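5-carboxyvanillate decarboxylase (Sphingomonas paucimobilis, PDB 4L6D) probably catalyses the metal-dependent, non-oxidative decarboxylation of 5-carboxyvanillate to vanillate, using a manganese ion held in an amidohydrolase-type barrel. Local coordinates at residues A[3-11]-A[293-301]; A[15-23]-A[76-84]. All coordinates share one frame; numbering follows the deposited sequence.

Contact 1 of 2, residues A[3-11]-A[293-301]. With MN (manganese (II) ion), chain I; VNL (4-hydroxy-3-methoxybenzoate), chain J.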
loop_
_atom_site.group_PDB
_atom_site.type_symbol
_atom_site.label_atom_id
_atom_site.label_comp_id
_atom_site.label_asym_id
_atom_site.label_seq_id
_atom_site.Cartn_x
_atom_site.Cartn_y
_atom_site.Cartn_z
ATOM N N ARG A 3 -1.288 -23.701 21.218
ATOM C CA ARG A 3 -0.721 -24.341 20.033
ATOM C C ARG A 3 -0.347 -23.299 18.990
ATOM O O ARG A 3 -1.203 -22.594 18.445
ATOM C CB ARG A 3 -1.676 -25.375 19.431
ATOM C CG ARG A 3 -1.031 -26.187 18.306
ATOM C CD ARG A 3 -2.028 -27.124 17.638
ATOM N NE ARG A 3 -1.354 -28.177 16.876
ATOM C CZ ARG A 3 -1.984 -29.045 16.090
ATOM N NH1 ARG A 3 -3.301 -28.973 15.943
ATOM N NH2 ARG A 3 -1.295 -29.984 15.448
ATOM N N LEU A 4 0.952 -23.183 18.745
ATOM C CA LEU A 4 1.475 -22.213 17.809
ATOM C C LEU A 4 1.870 -22.886 16.501
ATOM O O LEU A 4 2.753 -23.742 16.482
ATOM C CB LEU A 4 2.689 -21.528 18.428
ATOM C CG LEU A 4 2.343 -20.504 19.503
ATOM C CD1 LEU A 4 3.529 -20.273 20.439
ATOM C CD2 LEU A 4 1.938 -19.215 18.850
ATOM N N ILE A 5 1.184 -22.512 15.427
ATOM C CA ILE A 5 1.489 -23.001 14.092
ATOM C C ILE A 5 1.902 -21.806 13.243
ATOM O O ILE A 5 1.065 -20.994 12.862
ATOM C CB ILE A 5 0.263 -23.720 13.467
ATOM C CG1 ILE A 5 -0.155 -24.928 14.318
ATOM C CG2 ILE A 5 0.562 -24.128 12.021
ATOM C CD1 ILE A 5 -1.481 -25.546 13.872
ATOM N N ALA A 6 3.199 -21.683 12.972
ATOM C CA ALA A 6 3.722 -20.556 12.200
ATOM C C ALA A 6 3.488 -20.791 10.705
ATOM O O ALA A 6 3.858 -21.840 10.190
ATOM C CB ALA A 6 5.208 -20.370 12.490
ATOM N N THR A 7 2.874 -19.840 10.012
ATOM C CA THR A 7 2.384 -20.123 8.660
ATOM C C THR A 7 3.159 -19.582 7.455
ATOM O O THR A 7 2.730 -19.817 6.321
ATOM C CB THR A 7 0.912 -19.695 8.492
ATOM O OG1 THR A 7 0.767 -18.308 8.846
ATOM C CG2 THR A 7 0.008 -20.543 9.380
ATOM N N GLU A 8 4.278 -18.885 7.666
ATOM C CA GLU A 8 5.038 -18.356 6.524
ATOM C C GLU A 8 6.519 -18.663 6.675
ATOM O O GLU A 8 7.363 -17.763 6.678
ATOM C CB GLU A 8 4.840 -16.844 6.340
ATOM C CG GLU A 8 5.168 -16.396 4.890
ATOM C CD GLU A 8 5.180 -14.885 4.717
ATOM O OE1 GLU A 8 4.108 -14.252 4.869
ATOM O OE2 GLU A 8 6.259 -14.324 4.428
ATOM N N GLU A 9 6.834 -19.949 6.783
ATOM C CA GLU A 9 8.153 -20.351 7.224
ATOM C C GLU A 9 8.906 -20.929 6.048
ATOM O O GLU A 9 8.582 -21.999 5.551
ATOM C CB GLU A 9 8.036 -21.319 8.409
ATOM C CG GLU A 9 7.013 -20.817 9.454
ATOM C CD GLU A 9 7.197 -19.337 9.769
ATOM O OE1 GLU A 9 6.186 -18.580 9.781
ATOM O OE2 GLU A 9 8.362 -18.931 9.981
ATOM N N ALA A 10 9.901 -20.178 5.599
ATOM C CA ALA A 10 10.616 -20.473 4.366
ATOM C C ALA A 10 11.602 -21.621 4.513
ATOM O O ALA A 10 12.228 -21.797 5.563
ATOM C CB ALA A 10 11.351 -19.220 3.896
ATOM N N VAL A 11 11.757 -22.374 3.426
ATOM C CA VAL A 11 12.704 -23.475 3.350
ATOM C C VAL A 11 13.249 -23.504 1.918
ATOM O O VAL A 11 12.666 -22.906 1.023
ATOM C CB VAL A 11 12.015 -24.822 3.710
ATOM C CG1 VAL A 11 10.980 -25.227 2.638
ATOM C CG2 VAL A 11 13.021 -25.929 3.942
ATOM N N MET A 293 -4.170 -15.388 10.937
ATOM C CA MET A 293 -3.270 -16.441 11.400
ATOM C C MET A 293 -1.926 -15.878 11.805
ATOM O O MET A 293 -1.470 -14.881 11.265
ATOM C CB MET A 293 -3.047 -17.462 10.291
ATOM C CG MET A 293 -4.286 -18.270 9.981
ATOM S SD MET A 293 -4.077 -19.374 8.570
ATOM C CE MET A 293 -4.201 -18.236 7.195
ATOM N N TRP A 294 -1.278 -16.547 12.747
ATOM C CA TRP A 294 0.057 -16.161 13.170
ATOM C C TRP A 294 1.135 -16.748 12.252
ATOM O O TRP A 294 0.966 -17.826 11.671
ATOM C CB TRP A 294 0.248 -16.607 14.624
ATOM C CG TRP A 294 1.606 -16.346 15.191
ATOM C CD1 TRP A 294 2.128 -15.142 15.555
ATOM C CD2 TRP A 294 2.611 -17.326 15.459
ATOM N NE1 TRP A 294 3.412 -15.311 16.033
ATOM C CE2 TRP A 294 3.723 -16.649 15.994
ATOM C CE3 TRP A 294 2.669 -18.724 15.310
ATOM C CZ2 TRP A 294 4.885 -17.316 16.373
ATOM C CZ3 TRP A 294 3.822 -19.381 15.682
ATOM C CH2 TRP A 294 4.916 -18.676 16.212
ATOM N N ALA A 295 2.249 -16.028 12.127
ATOM C CA ALA A 295 3.413 -16.515 11.384
ATOM C C ALA A 295 4.675 -15.870 11.943
ATOM O O ALA A 295 4.587 -14.917 12.718
ATOM C CB ALA A 295 3.284 -16.214 9.889
ATOM N N ILE A 296 5.843 -16.368 11.532
ATOM C CA ILE A 296 7.117 -15.809 11.972
ATOM C C ILE A 296 7.861 -15.138 10.822
ATOM O O ILE A 296 8.480 -14.086 11.015
ATOM C CB ILE A 296 8.030 -16.883 12.594
ATOM C CG1 ILE A 296 7.339 -17.567 13.778
ATOM C CG2 ILE A 296 9.370 -16.266 13.006
ATOM C CD1 ILE A 296 8.007 -18.868 14.170
ATOM N N ASP A 297 7.793 -15.741 9.632
ATOM C CA ASP A 297 8.681 -15.405 8.515
ATOM C C ASP A 297 10.133 -15.832 8.793
ATOM O O ASP A 297 11.080 -15.156 8.382
ATOM C CB ASP A 297 8.613 -13.910 8.141
ATOM C CG ASP A 297 8.448 -13.686 6.653
ATOM O OD1 ASP A 297 8.776 -14.598 5.870
ATOM O OD2 ASP A 297 7.998 -12.586 6.264
ATOM N N TYR A 298 10.304 -16.960 9.482
ATOM C CA TYR A 298 11.619 -17.557 9.690
ATOM C C TYR A 298 12.109 -18.123 8.340
ATOM O O TYR A 298 11.298 -18.610 7.562
ATOM C CB TYR A 298 11.491 -18.673 10.733
ATOM C CG TYR A 298 12.800 -19.343 11.063
ATOM C CD1 TYR A 298 13.616 -18.845 12.066
ATOM C CD2 TYR A 298 13.232 -20.465 10.354
ATOM C CE1 TYR A 298 14.820 -19.445 12.368
ATOM C CE2 TYR A 298 14.434 -21.068 10.646
ATOM C CZ TYR A 298 15.223 -20.559 11.662
ATOM O OH TYR A 298 16.433 -21.138 11.970
ATOM N N PRO A 299 13.425 -18.065 8.047
ATOM C CA PRO A 299 14.551 -17.571 8.850
ATOM C C PRO A 299 14.872 -16.104 8.621
ATOM O O PRO A 299 15.902 -15.613 9.099
ATOM C CB PRO A 299 15.710 -18.436 8.354
ATOM C CG PRO A 299 15.416 -18.617 6.902
ATOM C CD PRO A 299 13.895 -18.757 6.829
ATOM N N TYR A 300 14.006 -15.410 7.900
ATOM C CA TYR A 300 14.232 -13.997 7.623
ATOM C C TYR A 300 13.973 -13.117 8.848
ATOM O O TYR A 300 14.473 -11.993 8.932
ATOM C CB TYR A 300 13.388 -13.570 6.423
ATOM C CG TYR A 300 13.738 -14.343 5.156
ATOM C CD1 TYR A 300 14.905 -14.063 4.444
ATOM C CD2 TYR A 300 12.920 -15.369 4.689
ATOM C CE1 TYR A 300 15.244 -14.775 3.292
ATOM C CE2 TYR A 300 13.249 -16.086 3.534
ATOM C CZ TYR A 300 14.407 -15.783 2.841
ATOM O OH TYR A 300 14.742 -16.479 1.700
ATOM N N GLN A 301 13.179 -13.633 9.787
ATOM C CA GLN A 301 12.964 -13.001 11.086
ATOM C C GLN A 301 13.128 -14.046 12.182
ATOM O O GLN A 301 12.944 -15.239 11.937
ATOM C CB GLN A 301 11.577 -12.372 11.166
ATOM C CG GLN A 301 11.408 -11.255 10.164
ATOM C CD GLN A 301 10.325 -10.264 10.538
ATOM O OE1 GLN A 301 9.826 -9.557 9.683
ATOM N NE2 GLN A 301 10.003 -10.172 11.825
HETATM MN MN MN I . 8.311 -14.767 3.828
HETATM C C1 VNL J . 13.201 -11.584 3.050
HETATM C CO1 VNL J . 12.223 -11.538 4.053
HETATM C CO2 VNL J . 13.096 -12.481 1.970
HETATM C CM1 VNL J . 11.114 -12.402 4.001
HETATM C CM2 VNL J . 11.999 -13.337 1.891
HETATM O OM VNL J . 11.811 -14.242 0.879
HETATM C CZ VNL J . 10.979 -13.301 2.943
HETATM C CC VNL J . 14.400 -10.678 3.149
HETATM C CV VNL J . 12.761 -14.332 -0.199
HETATM O O1 VNL J . 14.672 -10.090 4.230
HETATM O O2 VNL J . 15.153 -10.577 2.151
HETATM O O3 VNL J . 10.131 -14.373 2.981
HETATM O O HOH W 1 -1.232 -19.567 12.689
HETATM O O HOH W 2 8.541 -16.921 4.172
#
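The closure of an amidohydrolase (beta/alpha)8 barrel, where the first strand meets the loop leaving the last one, brings Glu8 and Asp297 onto one manganese ion. Their side chains lie side by side with carboxylate planes 79° apart; Glu8 OE2 binds the metal at 2.2 Å and Asp297 OD1 at 2.1 Å, and His174, a water and the phenolic O3 of the vanillate complete the site. Glu8 OE1 is also hydrogen-bonded to Tyr172 and Ser272, and Asp297 OD2 to His227. Tyr300 lays a ring face over the ligand; its CE2 edge rests on Ala10 CB.

Next along the strand, Glu9 bends at chi2 (-46°), turning its carboxylate into the 296-298 backbone. Its OE1 takes Ile296 N at 2.8 Å and, more loosely, Asp297 N, besides Glu8 N; OE2 takes Tyr298 N at 2.8 Å. Earlier in the chain, Thr7 donates twice to Trp294 O: from N in the carbonyl plane and from OG1, 2.9 Å away and above it. Leu4 CD2 sits over the six-membered ring of the indole.

Glu9 is thus a second-shell residue fixing the backbone that carries Asp297, while the shared metal explains why Glu8 OE2 and Asp297 OD1 lie 2.9 Å apart without a hydrogen bond.

Contact 2 of 2, residues A[15-23]-A[76-84]; sequences PVVDALRAH and LTAPGVQMF. With VNL (4-hydroxy-3-methoxybenzoate), chain J.
With CG anti to the carbonyl carbon (chi1 -52°), Phe84 swings its ring in against the helix at Ala19 and Leu20, and His23, whose CG lies opposite its own backbone N (chi1 -159°), reaches out from the last helical turn to meet Met83 and the same phenyl ring. Phe84 CZ is the leading atom: it lies 3.5 Å from Ala19 CB and 3.8 Å from Leu20 CD2. The two rings form an offset edge-to-face pair, the Phe84 edge directed at the His23 face, with planes 80° apart and centroids separated by 5.9 Å. Met83 CB covers a face of the imidazole near its rim, and Met83 CE comes within 4.0 Å of His23 NE2, a nitrogen whose hydrogen bond goes to Asp28. An alanine in place of Phe84 would remove the ring that fills the space beside Ala19 and Leu20, and would probably leave a gap there and the His23 face without its aromatic partner.

Other contacts are longer: toward the helix start Val16 CG1 is 4.2 Å from Leu76 CD1, and Leu20 CD2 lies 4.3 Å from Pro79 CG. Pro79, preceded by a cis peptide, starts a type II' turn to Gln82. No hydrogen bond crosses this interface; it is mostly side-chain packing, with His23 CE1 also 3.5 Å from Met83 O.

Leu92 of helix 86-106 touches both Ala19 and Phe84, while helix 33-40 brings Tyr40 to Leu20, Met33 to His23 and Val36 to Met83. Helix 14-23 packs against the loop from strand 71-76 to helix 86-106, which carries Thr77 and Ala78 of the vanillate pocket.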
loop_
_atom_site.group_PDB
_atom_site.type_symbol
_atom_site.label_atom_id
_atom_site.label_comp_id
_atom_site.label_asym_id
_atom_site.label_seq_id
_atom_site.Cartn_x
_atom_site.Cartn_y
_atom_site.Cartn_z
ATOM N N PRO A 15 18.278 -28.933 -5.089
ATOM C CA PRO A 15 18.128 -28.707 -6.536
ATOM C C PRO A 15 17.714 -27.270 -6.884
ATOM O O PRO A 15 18.131 -26.757 -7.924
ATOM C CB PRO A 15 17.027 -29.699 -6.933
ATOM C CG PRO A 15 17.157 -30.813 -5.918
ATOM C CD PRO A 15 17.481 -30.086 -4.625
ATOM N N VAL A 16 16.914 -26.632 -6.033
ATOM C CA VAL A 16 16.502 -25.249 -6.276
ATOM C C VAL A 16 17.665 -24.281 -6.012
ATOM O O VAL A 16 17.927 -23.365 -6.805
ATOM C CB VAL A 16 15.263 -24.870 -5.441
ATOM C CG1 VAL A 16 14.836 -23.437 -5.741
ATOM C CG2 VAL A 16 14.121 -25.846 -5.736
ATOM N N VAL A 17 18.374 -24.507 -4.911
ATOM C CA VAL A 17 19.574 -23.733 -4.604
ATOM C C VAL A 17 20.536 -23.759 -5.781
ATOM O O VAL A 17 21.011 -22.709 -6.222
ATOM C CB VAL A 17 20.285 -24.266 -3.346
ATOM C CG1 VAL A 17 21.674 -23.625 -3.194
ATOM C CG2 VAL A 17 19.443 -24.003 -2.118
ATOM N N ASP A 18 20.804 -24.950 -6.312
ATOM C CA ASP A 18 21.769 -25.084 -7.401
ATOM C C ASP A 18 21.305 -24.317 -8.626
ATOM O O ASP A 18 22.107 -23.661 -9.307
ATOM C CB ASP A 18 22.012 -26.556 -7.752
ATOM C CG ASP A 18 22.780 -27.300 -6.663
ATOM O OD1 ASP A 18 23.353 -26.635 -5.776
ATOM O OD2 ASP A 18 22.818 -28.549 -6.701
ATOM N N ALA A 19 20.011 -24.403 -8.918
ATOM C CA ALA A 19 19.471 -23.696 -10.070
ATOM C C ALA A 19 19.529 -22.176 -9.885
ATOM O O ALA A 19 19.810 -21.450 -10.842
ATOM C CB ALA A 19 18.050 -24.156 -10.361
ATOM N N LEU A 20 19.274 -21.696 -8.674
ATOM C CA LEU A 20 19.364 -20.256 -8.406
ATOM C C LEU A 20 20.808 -19.744 -8.418
ATOM O O LEU A 20 21.044 -18.630 -8.856
ATOM C CB LEU A 20 18.672 -19.884 -7.094
ATOM C CG LEU A 20 17.150 -19.927 -7.157
ATOM C CD1 LEU A 20 16.580 -19.791 -5.756
ATOM C CD2 LEU A 20 16.608 -18.816 -8.051
ATOM N N ARG A 21 21.759 -20.545 -7.939
ATOM C CA ARG A 21 23.175 -20.194 -8.083
ATOM C C ARG A 21 23.521 -19.944 -9.553
ATOM O O ARG A 21 24.135 -18.932 -9.895
ATOM C CB ARG A 21 24.090 -21.291 -7.518
ATOM C CG ARG A 21 24.092 -21.395 -5.989
ATOM C CD ARG A 21 25.446 -21.923 -5.490
ATOM N NE ARG A 21 25.487 -22.072 -4.037
ATOM C CZ ARG A 21 25.318 -23.229 -3.403
ATOM N NH1 ARG A 21 25.099 -24.338 -4.096
ATOM N NH2 ARG A 21 25.369 -23.279 -2.076
ATOM N N ALA A 22 23.112 -20.864 -10.424
ATOM C CA ALA A 22 23.346 -20.692 -11.851
ATOM C C ALA A 22 22.590 -19.470 -12.380
ATOM O O ALA A 22 23.138 -18.682 -13.159
ATOM C CB ALA A 22 22.950 -21.947 -12.621
ATOM N N HIS A 23 21.341 -19.304 -11.962
ATOM C CA HIS A 23 20.565 -18.169 -12.433
ATOM C C HIS A 23 21.197 -16.831 -12.047
ATOM O O HIS A 23 21.111 -15.852 -12.803
ATOM C CB HIS A 23 19.133 -18.213 -11.917
ATOM C CG HIS A 23 18.201 -17.385 -12.735
ATOM N ND1 HIS A 23 17.672 -17.836 -13.923
ATOM C CD2 HIS A 23 17.746 -16.121 -12.571
ATOM C CE1 HIS A 23 16.904 -16.893 -14.442
ATOM N NE2 HIS A 23 16.937 -15.841 -13.643
ATOM N N LEU A 76 8.513 -23.347 -0.011
ATOM C CA LEU A 76 9.717 -23.021 -0.760
ATOM C C LEU A 76 9.845 -21.500 -0.879
ATOM O O LEU A 76 8.923 -20.814 -1.314
ATOM C CB LEU A 76 9.689 -23.673 -2.142
ATOM C CG LEU A 76 10.862 -23.259 -3.038
ATOM C CD1 LEU A 76 12.175 -23.805 -2.492
ATOM C CD2 LEU A 76 10.651 -23.740 -4.483
ATOM N N THR A 77 11.008 -20.994 -0.485
ATOM C CA THR A 77 11.229 -19.562 -0.332
ATOM C C THR A 77 11.120 -18.839 -1.668
ATOM O O THR A 77 11.432 -19.406 -2.715
ATOM C CB THR A 77 12.610 -19.314 0.316
ATOM O OG1 THR A 77 12.737 -17.932 0.656
ATOM C CG2 THR A 77 13.750 -19.737 -0.611
ATOM N N ALA A 78 10.647 -17.595 -1.630
ATOM C CA ALA A 78 10.621 -16.771 -2.828
ATOM C C ALA A 78 12.047 -16.665 -3.381
ATOM O O ALA A 78 13.015 -16.624 -2.618
ATOM C CB ALA A 78 10.077 -15.386 -2.489
ATOM N N PRO A 79 12.193 -16.613 -4.714
ATOM C CA PRO A 79 11.159 -16.547 -5.753
ATOM C C PRO A 79 10.651 -17.902 -6.242
ATOM O O PRO A 79 10.117 -17.990 -7.352
ATOM C CB PRO A 79 11.892 -15.833 -6.891
ATOM C CG PRO A 79 13.293 -16.366 -6.779
ATOM C CD PRO A 79 13.549 -16.504 -5.289
ATOM N N GLY A 80 10.780 -18.936 -5.421
ATOM C CA GLY A 80 10.307 -20.257 -5.800
ATOM C C GLY A 80 10.975 -20.737 -7.071
ATOM O O GLY A 80 12.200 -20.629 -7.203
ATOM N N VAL A 81 10.174 -21.264 -7.995
ATOM C CA VAL A 81 10.674 -21.734 -9.283
ATOM C C VAL A 81 10.266 -20.811 -10.419
ATOM O O VAL A 81 10.421 -21.150 -11.594
ATOM C CB VAL A 81 10.179 -23.173 -9.615
ATOM C CG1 VAL A 81 10.631 -24.159 -8.536
ATOM C CG2 VAL A 81 8.660 -23.207 -9.790
ATOM N N GLN A 82 9.767 -19.636 -10.060
ATOM C CA GLN A 82 9.147 -18.745 -11.034
ATOM C C GLN A 82 10.101 -17.972 -11.932
ATOM O O GLN A 82 9.673 -17.428 -12.946
ATOM C CB GLN A 82 8.193 -17.786 -10.328
ATOM C CG GLN A 82 6.966 -18.483 -9.769
ATOM C CD GLN A 82 6.348 -17.688 -8.651
ATOM O OE1 GLN A 82 6.482 -18.037 -7.474
ATOM N NE2 GLN A 82 5.667 -16.601 -9.011
ATOM N N MET A 83 11.384 -17.922 -11.581
ATOM C CA MET A 83 12.341 -17.212 -12.433
ATOM C C MET A 83 12.881 -18.043 -13.597
ATOM O O MET A 83 13.479 -17.496 -14.521
ATOM C CB MET A 83 13.518 -16.669 -11.626
ATOM C CG MET A 83 13.104 -15.711 -10.530
ATOM S SD MET A 83 14.501 -14.853 -9.804
ATOM C CE MET A 83 14.857 -13.652 -11.090
ATOM N N PHE A 84 12.681 -19.358 -13.546
ATOM C CA PHE A 84 13.249 -20.268 -14.535
ATOM C C PHE A 84 12.391 -20.355 -15.796
ATOM O O PHE A 84 11.237 -19.927 -15.808
ATOM C CB PHE A 84 13.405 -21.669 -13.924
ATOM C CG PHE A 84 14.150 -21.686 -12.613
ATOM C CD1 PHE A 84 15.389 -21.085 -12.497
ATOM C CD2 PHE A 84 13.603 -22.297 -11.495
ATOM C CE1 PHE A 84 16.070 -21.097 -11.292
ATOM C CE2 PHE A 84 14.285 -22.309 -10.286
ATOM C CZ PHE A 84 15.522 -21.707 -10.188
HETATM C C1 VNL J . 13.201 -11.584 3.050
HETATM C CO1 VNL J . 12.223 -11.538 4.053
HETATM C CO2 VNL J . 13.096 -12.481 1.970
HETATM C CM1 VNL J . 11.114 -12.402 4.001
HETATM C CM2 VNL J . 11.999 -13.337 1.891
HETATM O OM VNL J . 11.811 -14.242 0.879
HETATM C CZ VNL J . 10.979 -13.301 2.943
HETATM C CC VNL J . 14.400 -10.678 3.149
HETATM C CV VNL J . 12.761 -14.332 -0.199
HETATM O O1 VNL J . 14.672 -10.090 4.230
HETATM O O2 VNL J . 15.153 -10.577 2.151
HETATM O O3 VNL J . 10.131 -14.373 2.981
#

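Overall arrangement
Contact 2 is nested within the chain loop that contact 1 closes, and their centres lie 20 Å apart. In sequence, strand 5-11 of contact 1 runs into helix 14-23 of contact 2; three more helices precede strand 71-76 and the loop after it, and 293-301 returns after the last strand. Strands 5-11 and 71-76 are parallel neighbours in the barrel sheet, and they continue side by side where Val11 O meets Thr77 N at 2.9 Å. A probable hydrogen bond between Tyr300 OH and Thr77 OG1, 2.7 Å long, also joins the contacts. Both touch the same vanillate: contact 1 at its ring and metal-bound oxygen, contact 2 through Thr77 and Ala78 at its methoxy carbon.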